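Local structure of beta 1-3 glucanase (Clostridium beijerinckii NCIMB 8052, 5H4E) at residues P3-S6 against G7-T10; N15-N18 against G19-N23; L200-D204 against R205-P209; A334-W337 against H338-Y342. The protein probably hydrolyses beta-1,3-glucans, as a glycoside hydrolase family 64 (GH64) domain. All blocks are in the same frame, centred on the assembly; numbering follows the deposited sequence.

Contacts 1 and 2 lie at the surface and belong to the two ends of strand 9-16, their centres about 25 Å apart; contacts 3 and 4 are buried and nearer the centre of the molecule. In contact 1 a turn leads into the strand, with a lysine over a ring and a water between its arms; in contact 2 a turn leads out of it, pinned by asparagine and threonine hydrogen bonds. Contacts 3 and 4 each combine an aromatic pair with a salt bridge. They also touch one another, Ile206 CD1 lying 3.9 Å from Trp337 CZ2, and both pack against helix 182-192, which joins a short hairpin-like loop to the end of helix 332-339.

Contact 1: residues P3-S6 against G7-T10; sequences PLKS and GFVT
Between Lys5 and Phe8 the backbone reverses in a type II beta turn, closed by Phe8 N donating to Lys5 O at 3.1 Å. Gly7 takes the third position with positive phi, at backbone angles where a side chain would collide with Ser6 O. The side chains of Lys5 and Phe8 leave the turn side by side. A bend in the lysine chain (chi3 57°) lays CE 3.7 Å above one face of the Phe8 ring, towards its rim, and brings NZ to 4.4 Å from the ring centroid, 18° off the normal, a cation-pi contact. NZ also donates to Asn46 O and makes a second cation-pi contact with Tyr88. The turn leads into strand 9-16, which runs between strands 86-92 and 366-374 of a five-stranded mixed sheet. Further from the bend, water 1 links the two arms: it accepts from Lys5 N at 2.7 Å, donates to Thr10 OG1 at 2.8 Å and reaches Phe8 O weakly. With chi1 at -59°, Thr10 OG1 faces the opposite arm and donates to Pro3 O at 2.6 Å, in the carbonyl plane, while the Leu4 side chain crosses that of Thr10 at about a right angle, its CD2 3.7 Å from OG1.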
# COMPACT_ATOMS: atom_id res chain seq x y z
N PRO A 3 22.56 -2.81 14.43
CA PRO A 3 22.80 -2.04 15.65
C PRO A 3 21.48 -1.64 16.31
O PRO A 3 20.56 -1.19 15.62
CB PRO A 3 23.57 -0.81 15.16
CG PRO A 3 23.22 -0.71 13.72
CD PRO A 3 23.06 -2.11 13.24
N LEU A 4 21.40 -1.80 17.62
CA LEU A 4 20.17 -1.51 18.34
C LEU A 4 20.37 -0.38 19.34
O LEU A 4 21.48 -0.15 19.83
CB LEU A 4 19.66 -2.75 19.04
CG LEU A 4 19.59 -3.96 18.09
CD1 LEU A 4 19.40 -5.24 18.85
CD2 LEU A 4 18.47 -3.76 17.06
N LYS A 5 19.29 0.33 19.62
CA LYS A 5 19.30 1.37 20.64
C LYS A 5 18.16 1.08 21.57
O LYS A 5 17.06 0.82 21.12
CB LYS A 5 19.17 2.76 20.04
CG LYS A 5 20.48 3.45 19.80
CD LYS A 5 20.34 4.66 18.89
CE LYS A 5 19.36 5.67 19.44
NZ LYS A 5 19.56 6.99 18.78
N SER A 6 18.41 1.12 22.87
CA SER A 6 17.34 0.93 23.83
C SER A 6 16.24 1.96 23.56
O SER A 6 16.51 3.16 23.47
CB SER A 6 17.86 1.04 25.27
OG SER A 6 16.88 0.57 26.18
N GLY A 7 15.01 1.48 23.40
CA GLY A 7 13.88 2.37 23.21
C GLY A 7 13.53 2.63 21.75
O GLY A 7 12.62 3.41 21.47
N PHE A 8 14.26 2.00 20.84
CA PHE A 8 14.05 2.19 19.41
C PHE A 8 13.89 0.86 18.70
O PHE A 8 14.22 -0.19 19.26
CB PHE A 8 15.21 2.95 18.78
CG PHE A 8 15.31 4.37 19.22
CD1 PHE A 8 15.86 4.69 20.46
CD2 PHE A 8 14.85 5.40 18.41
CE1 PHE A 8 15.94 6.01 20.88
CE2 PHE A 8 14.94 6.72 18.82
CZ PHE A 8 15.49 7.03 20.06
N VAL A 9 13.37 0.90 17.49
CA VAL A 9 13.43 -0.23 16.57
C VAL A 9 14.40 0.14 15.44
O VAL A 9 14.41 1.27 14.97
CB VAL A 9 12.05 -0.59 15.97
CG1 VAL A 9 12.18 -1.61 14.85
CG2 VAL A 9 11.12 -1.11 17.07
N THR A 10 15.23 -0.81 15.04
CA THR A 10 16.13 -0.55 13.92
C THR A 10 15.55 -1.15 12.64
O THR A 10 15.08 -2.29 12.63
CB THR A 10 17.53 -1.12 14.19
OG1 THR A 10 18.06 -0.53 15.38
CG2 THR A 10 18.48 -0.85 13.02
O HOH W 1 17.13 -0.08 17.98

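Contact 2: residues N15-N18 against G19-N23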
# COMPACT_ATOMS: atom_id res chain seq x y z
N ASN A 15 21.16 -4.69 0.76
CA ASN A 15 21.32 -4.59 -0.69
C ASN A 15 21.37 -5.97 -1.35
O ASN A 15 22.39 -6.67 -1.26
CB ASN A 15 22.60 -3.79 -1.00
CG ASN A 15 22.81 -3.52 -2.48
OD1 ASN A 15 22.14 -4.08 -3.35
ND2 ASN A 15 23.77 -2.66 -2.78
N ASN A 16 20.28 -6.36 -2.00
CA ASN A 16 20.23 -7.66 -2.69
C ASN A 16 20.09 -7.49 -4.20
O ASN A 16 19.49 -8.33 -4.88
CB ASN A 16 19.08 -8.51 -2.16
CG ASN A 16 19.27 -8.91 -0.70
OD1 ASN A 16 20.39 -9.20 -0.27
ND2 ASN A 16 18.18 -8.90 0.06
N THR A 17 20.65 -6.40 -4.72
CA THR A 17 20.51 -6.07 -6.14
C THR A 17 21.56 -6.78 -6.99
O THR A 17 21.63 -6.58 -8.21
CB THR A 17 20.60 -4.56 -6.38
OG1 THR A 17 21.93 -4.09 -6.09
CG2 THR A 17 19.62 -3.82 -5.48
N ASN A 18 22.37 -7.63 -6.34
CA ASN A 18 23.35 -8.47 -7.03
C ASN A 18 24.25 -7.71 -8.00
O ASN A 18 24.60 -8.21 -9.07
CB ASN A 18 22.65 -9.60 -7.79
CG ASN A 18 22.14 -10.70 -6.87
OD1 ASN A 18 22.77 -11.02 -5.85
ND2 ASN A 18 20.99 -11.29 -7.22
N GLY A 19 24.61 -6.48 -7.63
CA GLY A 19 25.57 -5.69 -8.38
C GLY A 19 24.96 -4.62 -9.26
O GLY A 19 25.69 -3.87 -9.89
N GLN A 20 23.63 -4.56 -9.33
CA GLN A 20 22.99 -3.53 -10.14
C GLN A 20 23.20 -2.15 -9.53
O GLN A 20 23.40 -1.17 -10.25
CB GLN A 20 21.49 -3.80 -10.28
CG GLN A 20 20.86 -2.96 -11.37
CD GLN A 20 21.28 -3.41 -12.76
OE1 GLN A 20 21.84 -4.50 -12.93
NE2 GLN A 20 20.99 -2.59 -13.77
N TYR A 21 23.14 -2.08 -8.21
CA TYR A 21 23.40 -0.84 -7.46
C TYR A 21 24.28 -1.10 -6.24
O TYR A 21 24.14 -2.13 -5.58
CB TYR A 21 22.09 -0.17 -7.01
CG TYR A 21 21.13 0.17 -8.13
CD1 TYR A 21 21.27 1.36 -8.86
CD2 TYR A 21 20.07 -0.68 -8.45
CE1 TYR A 21 20.39 1.68 -9.88
CE2 TYR A 21 19.20 -0.37 -9.47
CZ TYR A 21 19.35 0.81 -10.17
OH TYR A 21 18.46 1.11 -11.19
N SER A 22 25.19 -0.16 -5.95
CA SER A 22 26.00 -0.22 -4.74
C SER A 22 25.25 0.49 -3.61
O SER A 22 24.27 1.16 -3.87
CB SER A 22 27.37 0.43 -4.96
OG SER A 22 27.22 1.81 -5.24
N ASN A 23 25.71 0.35 -2.38
CA ASN A 23 25.08 1.05 -1.27
C ASN A 23 25.19 2.57 -1.40
O ASN A 23 24.38 3.33 -0.85
CB ASN A 23 25.67 0.59 0.06
CG ASN A 23 25.19 -0.79 0.47
OD1 ASN A 23 24.43 -1.42 -0.26
ND2 ASN A 23 25.62 -1.26 1.62
O HOH W 2 24.90 -5.63 -5.14
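Asn15, on strand 9-16, is hydrogen-bonded through its amide to Tyr21 and Asn23 of the following loop. With CG anti to the backbone N (chi1 -175°), the amide reaches across to residues 21-23. ND2 sends one hydrogen almost straight to Tyr21 O at 2.9 Å and the other to Asn23 OD1, also at 2.9 Å; both acceptors lie in or near the Asn15 amide plane, and the two amides are tilted 32° from each other. OD1 at the other end of the group accepts twice, both times in its carbonyl plane: from Thr17 N at 3.1 Å, which makes an Asx turn, and from Thr17 OG1 at 2.7 Å. The four bonds should hold the amide against rotation. Thr17 OG1 in turn accepts from Tyr21 N at 3.2 Å. Among backbone bonds, Gln20 N to Thr17 O closes a type I' turn, with Asn18 and Gly19 at its corners, both at positive phi; an Asn-Gly pair is common in such turns. This turn opens the loop between strands 9-16 and 26-33. Water 2 accepts from Gly19 N at 2.6 Å and donates only weakly to Thr17 OG1. The apolar contacts are slight: Thr17 CB lies 4.1 Å from Gln20 CB, and Thr17 CG2 sits at the edge of the Tyr21 ring, which itself meets Trp375 edge-to-face.

Contact 3: residues L200-D204 against R205-P209; sequences LVHSD and RIYAP
The Tyr207 ring turns its edge to one face of His202 in a T-shaped pair, planes at 88° and centroids 4.8 Å apart. Tyr207 CE2 stands 3.4 Å above the imidazole plane, near the rim, while Leu200 O lies at the imidazole edge. Arg205 CG rests over a face of the phenol. Farther along the Arg205 side chain, the guanidinium approaches Asp204 side-on: NE and NH1 both reach OD2 at 3.0 Å. OD2 lies in the guanidinium plane, but the two nitrogens meet it from one face of the carboxylate, the planes being 80° apart. Arg205 puts CG between its backbone N and carbonyl carbon (chi1 76°), and a bend further along the chain brings the head back to Asp204. Gln157 OE1 accepts from NH2 and Ile134 O from NH1, so the group has partners beyond the salt bridge. Water 3 joins Asp204 OD1, at 2.8 Å, to Tyr207 OH, at 2.7 Å. Leu200 packs its CB 3.8 Å from Ile206 CG2 and directs CD1 to Pro209. Tyr207 N to Leu200 O and His202 N to Arg205 O (2.9 Å) flank Val201 and Ile206, a non-hydrogen-bonded antiparallel pair with a single bridge. The result is a short hairpin-like reversal after helix 195-198, whose return arm, strand 206-207, pairs antiparallel with strand 157-158.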
# COMPACT_ATOMS: atom_id res chain seq x y z
N LEU A 200 -0.52 -2.47 -18.22
CA LEU A 200 -0.11 -1.83 -16.97
C LEU A 200 1.40 -1.84 -16.85
O LEU A 200 1.98 -1.06 -16.09
CB LEU A 200 -0.75 -2.54 -15.76
CG LEU A 200 -2.26 -2.35 -15.67
CD1 LEU A 200 -2.85 -3.13 -14.45
CD2 LEU A 200 -2.65 -0.87 -15.62
N VAL A 201 2.04 -2.74 -17.59
CA VAL A 201 3.49 -2.86 -17.61
C VAL A 201 4.13 -1.71 -18.37
O VAL A 201 3.84 -1.49 -19.55
CB VAL A 201 3.94 -4.16 -18.30
CG1 VAL A 201 5.47 -4.25 -18.34
CG2 VAL A 201 3.37 -5.36 -17.60
N HIS A 202 5.01 -0.98 -17.69
CA HIS A 202 5.89 -0.01 -18.34
C HIS A 202 7.30 -0.48 -18.10
O HIS A 202 7.51 -1.43 -17.34
CB HIS A 202 5.67 1.41 -17.81
CG HIS A 202 4.32 1.98 -18.15
ND1 HIS A 202 4.16 3.16 -18.85
CD2 HIS A 202 3.07 1.51 -17.91
CE1 HIS A 202 2.87 3.40 -19.02
NE2 HIS A 202 2.19 2.41 -18.45
N SER A 203 8.28 0.17 -18.71
CA SER A 203 9.65 -0.29 -18.57
C SER A 203 10.17 -0.06 -17.14
O SER A 203 11.00 -0.82 -16.65
CB SER A 203 10.56 0.39 -19.60
OG SER A 203 10.62 1.78 -19.36
N ASP A 204 9.66 0.98 -16.48
CA ASP A 204 10.16 1.33 -15.14
C ASP A 204 9.37 0.69 -14.00
O ASP A 204 9.94 0.38 -12.95
CB ASP A 204 10.18 2.86 -14.96
CG ASP A 204 8.81 3.50 -15.11
OD1 ASP A 204 7.95 2.94 -15.82
OD2 ASP A 204 8.60 4.58 -14.52
N ARG A 205 8.06 0.51 -14.19
CA ARG A 205 7.22 -0.12 -13.16
C ARG A 205 5.94 -0.68 -13.77
O ARG A 205 5.57 -0.33 -14.89
CB ARG A 205 6.88 0.88 -12.04
CG ARG A 205 5.81 1.92 -12.42
CD ARG A 205 5.96 3.22 -11.63
NE ARG A 205 7.21 3.87 -11.99
CZ ARG A 205 8.22 4.10 -11.15
NH1 ARG A 205 9.32 4.68 -11.62
NH2 ARG A 205 8.12 3.78 -9.86
N ILE A 206 5.25 -1.54 -13.03
CA ILE A 206 3.90 -1.93 -13.41
C ILE A 206 2.90 -1.18 -12.53
O ILE A 206 2.95 -1.27 -11.30
CB ILE A 206 3.66 -3.44 -13.26
CG1 ILE A 206 4.71 -4.23 -14.05
CG2 ILE A 206 2.24 -3.81 -13.73
CD1 ILE A 206 4.74 -5.73 -13.71
N TYR A 207 2.00 -0.44 -13.16
CA TYR A 207 1.01 0.32 -12.42
C TYR A 207 -0.11 -0.57 -11.94
O TYR A 207 -0.57 -1.44 -12.65
CB TYR A 207 0.44 1.46 -13.29
CG TYR A 207 1.50 2.49 -13.58
CD1 TYR A 207 1.80 3.46 -12.65
CD2 TYR A 207 2.22 2.46 -14.78
CE1 TYR A 207 2.79 4.39 -12.88
CE2 TYR A 207 3.23 3.40 -15.02
CZ TYR A 207 3.49 4.36 -14.07
OH TYR A 207 4.48 5.30 -14.29
N ALA A 208 -0.53 -0.35 -10.70
CA ALA A 208 -1.79 -0.91 -10.26
C ALA A 208 -2.90 -0.37 -11.17
O ALA A 208 -2.73 0.69 -11.81
CB ALA A 208 -2.04 -0.58 -8.79
N PRO A 209 -4.03 -1.11 -11.27
CA PRO A 209 -5.07 -0.80 -12.26
C PRO A 209 -5.51 0.67 -12.33
O PRO A 209 -5.56 1.25 -13.42
CB PRO A 209 -6.23 -1.68 -11.82
CG PRO A 209 -5.55 -2.92 -11.30
CD PRO A 209 -4.32 -2.37 -10.56
O HOH W 3 5.93 4.72 -16.45

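Contact 4: residues A334-W337 against H338-Y342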
# COMPACT_ATOMS: atom_id res chain seq x y z
N ALA A 334 -3.52 -7.80 -8.53
CA ALA A 334 -3.32 -8.22 -7.14
C ALA A 334 -2.96 -9.70 -7.07
O ALA A 334 -2.03 -10.09 -6.36
CB ALA A 334 -4.56 -7.94 -6.31
N LYS A 335 -3.71 -10.51 -7.79
CA LYS A 335 -3.49 -11.96 -7.80
C LYS A 335 -2.06 -12.30 -8.23
O LYS A 335 -1.43 -13.19 -7.64
CB LYS A 335 -4.52 -12.64 -8.70
CG LYS A 335 -4.27 -14.14 -9.00
CD LYS A 335 -4.20 -15.05 -7.75
CE LYS A 335 -4.30 -16.54 -8.16
NZ LYS A 335 -4.10 -17.48 -7.00
N PHE A 336 -1.52 -11.60 -9.22
CA PHE A 336 -0.14 -11.86 -9.62
C PHE A 336 0.85 -11.73 -8.44
O PHE A 336 1.73 -12.58 -8.26
CB PHE A 336 0.32 -10.94 -10.77
CG PHE A 336 1.65 -11.36 -11.34
CD1 PHE A 336 2.82 -10.74 -10.94
CD2 PHE A 336 1.73 -12.41 -12.24
CE1 PHE A 336 4.06 -11.15 -11.45
CE2 PHE A 336 2.94 -12.82 -12.76
CZ PHE A 336 4.11 -12.20 -12.36
N TRP A 337 0.71 -10.69 -7.63
CA TRP A 337 1.70 -10.49 -6.56
C TRP A 337 1.52 -11.56 -5.49
O TRP A 337 2.50 -12.07 -4.95
CB TRP A 337 1.62 -9.03 -6.02
CG TRP A 337 1.78 -8.12 -7.20
CD1 TRP A 337 0.85 -7.25 -7.72
CD2 TRP A 337 2.90 -8.10 -8.10
NE1 TRP A 337 1.35 -6.67 -8.87
CE2 TRP A 337 2.60 -7.18 -9.13
CE3 TRP A 337 4.14 -8.75 -8.13
CZ2 TRP A 337 3.48 -6.91 -10.16
CZ3 TRP A 337 5.00 -8.50 -9.16
CH2 TRP A 337 4.67 -7.58 -10.16
N HIS A 338 0.28 -11.97 -5.23
CA HIS A 338 0.05 -13.07 -4.31
C HIS A 338 0.75 -14.32 -4.82
O HIS A 338 1.37 -15.06 -4.05
CB HIS A 338 -1.44 -13.32 -4.10
CG HIS A 338 -2.11 -12.27 -3.26
ND1 HIS A 338 -2.06 -12.28 -1.88
CD2 HIS A 338 -2.81 -11.16 -3.61
CE1 HIS A 338 -2.70 -11.23 -1.42
NE2 HIS A 338 -3.16 -10.53 -2.44
N ASP A 339 0.71 -14.54 -6.13
CA ASP A 339 1.29 -15.74 -6.72
C ASP A 339 2.81 -15.65 -6.75
O ASP A 339 3.49 -16.64 -7.05
CB ASP A 339 0.75 -15.99 -8.13
CG ASP A 339 -0.65 -16.57 -8.13
OD1 ASP A 339 -1.12 -17.04 -7.07
OD2 ASP A 339 -1.30 -16.55 -9.20
N HIS A 340 3.35 -14.48 -6.45
CA HIS A 340 4.81 -14.30 -6.42
C HIS A 340 5.27 -13.60 -5.14
O HIS A 340 5.87 -12.54 -5.18
CB HIS A 340 5.26 -13.53 -7.66
CG HIS A 340 4.97 -14.27 -8.93
ND1 HIS A 340 3.72 -14.26 -9.52
CD2 HIS A 340 5.73 -15.12 -9.66
CE1 HIS A 340 3.74 -15.04 -10.59
NE2 HIS A 340 4.95 -15.57 -10.69
N SER A 341 4.99 -14.22 -4.01
CA SER A 341 5.37 -13.67 -2.71
C SER A 341 5.48 -14.80 -1.70
O SER A 341 4.94 -15.88 -1.92
CB SER A 341 4.34 -12.64 -2.24
OG SER A 341 3.07 -13.24 -2.09
N TYR A 342 6.18 -14.55 -0.60
CA TYR A 342 6.28 -15.55 0.45
C TYR A 342 4.91 -15.84 1.06
O TYR A 342 4.21 -14.92 1.48
CB TYR A 342 7.25 -15.09 1.54
CG TYR A 342 8.68 -14.96 1.06
CD1 TYR A 342 9.45 -16.08 0.79
CD2 TYR A 342 9.26 -13.70 0.88
CE1 TYR A 342 10.76 -15.96 0.34
CE2 TYR A 342 10.58 -13.57 0.44
CZ TYR A 342 11.32 -14.70 0.17
OH TYR A 342 12.62 -14.56 -0.28
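His340 folds its imidazole back over one face of the Phe336 ring at the C-terminal end of helix 332-339. From CB, 3.7 Å from Phe336 O, the side chain passes through CG, as far from the same oxygen, to ND1, which donates to Phe336 O at 2.9 Å with the acceptor exactly in the ring plane. CE1 comes next and approaches Phe336 CE2 over the phenyl face; NE2 lies alongside, nearest to Phe336 CZ. The pair is an offset stack, centroids 4.0 Å apart and planes 25° from parallel. Stack and ND1 bond together should limit rotation of the imidazole. CG of His340 stands anti to its own carbonyl carbon (chi1 -62°), which directs the ring back along the helix. Phe336 also meets Tyr189 of helix 182-192 edge-to-face, and Trp337 stacks on Phe158. Regular helix bonds run from His338 N to Ala334 O and from Asp339 N to Lys335 O (2.9 Å); His340 N then turns to Trp337 O, three residues back. His338 CD2 comes 3.1 Å from Ala334 O, while its ND1 and NE2 are hydrogen-bonded to Asn344 O and Asp352 OD2, respectively. On the more open side, Lys335 bends at chi2 (58°), brings CE up in front of the two Asp339 carboxylate oxygens, close to their plane, and NZ to the syn lone pair of Asp339 OD1 at 3.0 Å.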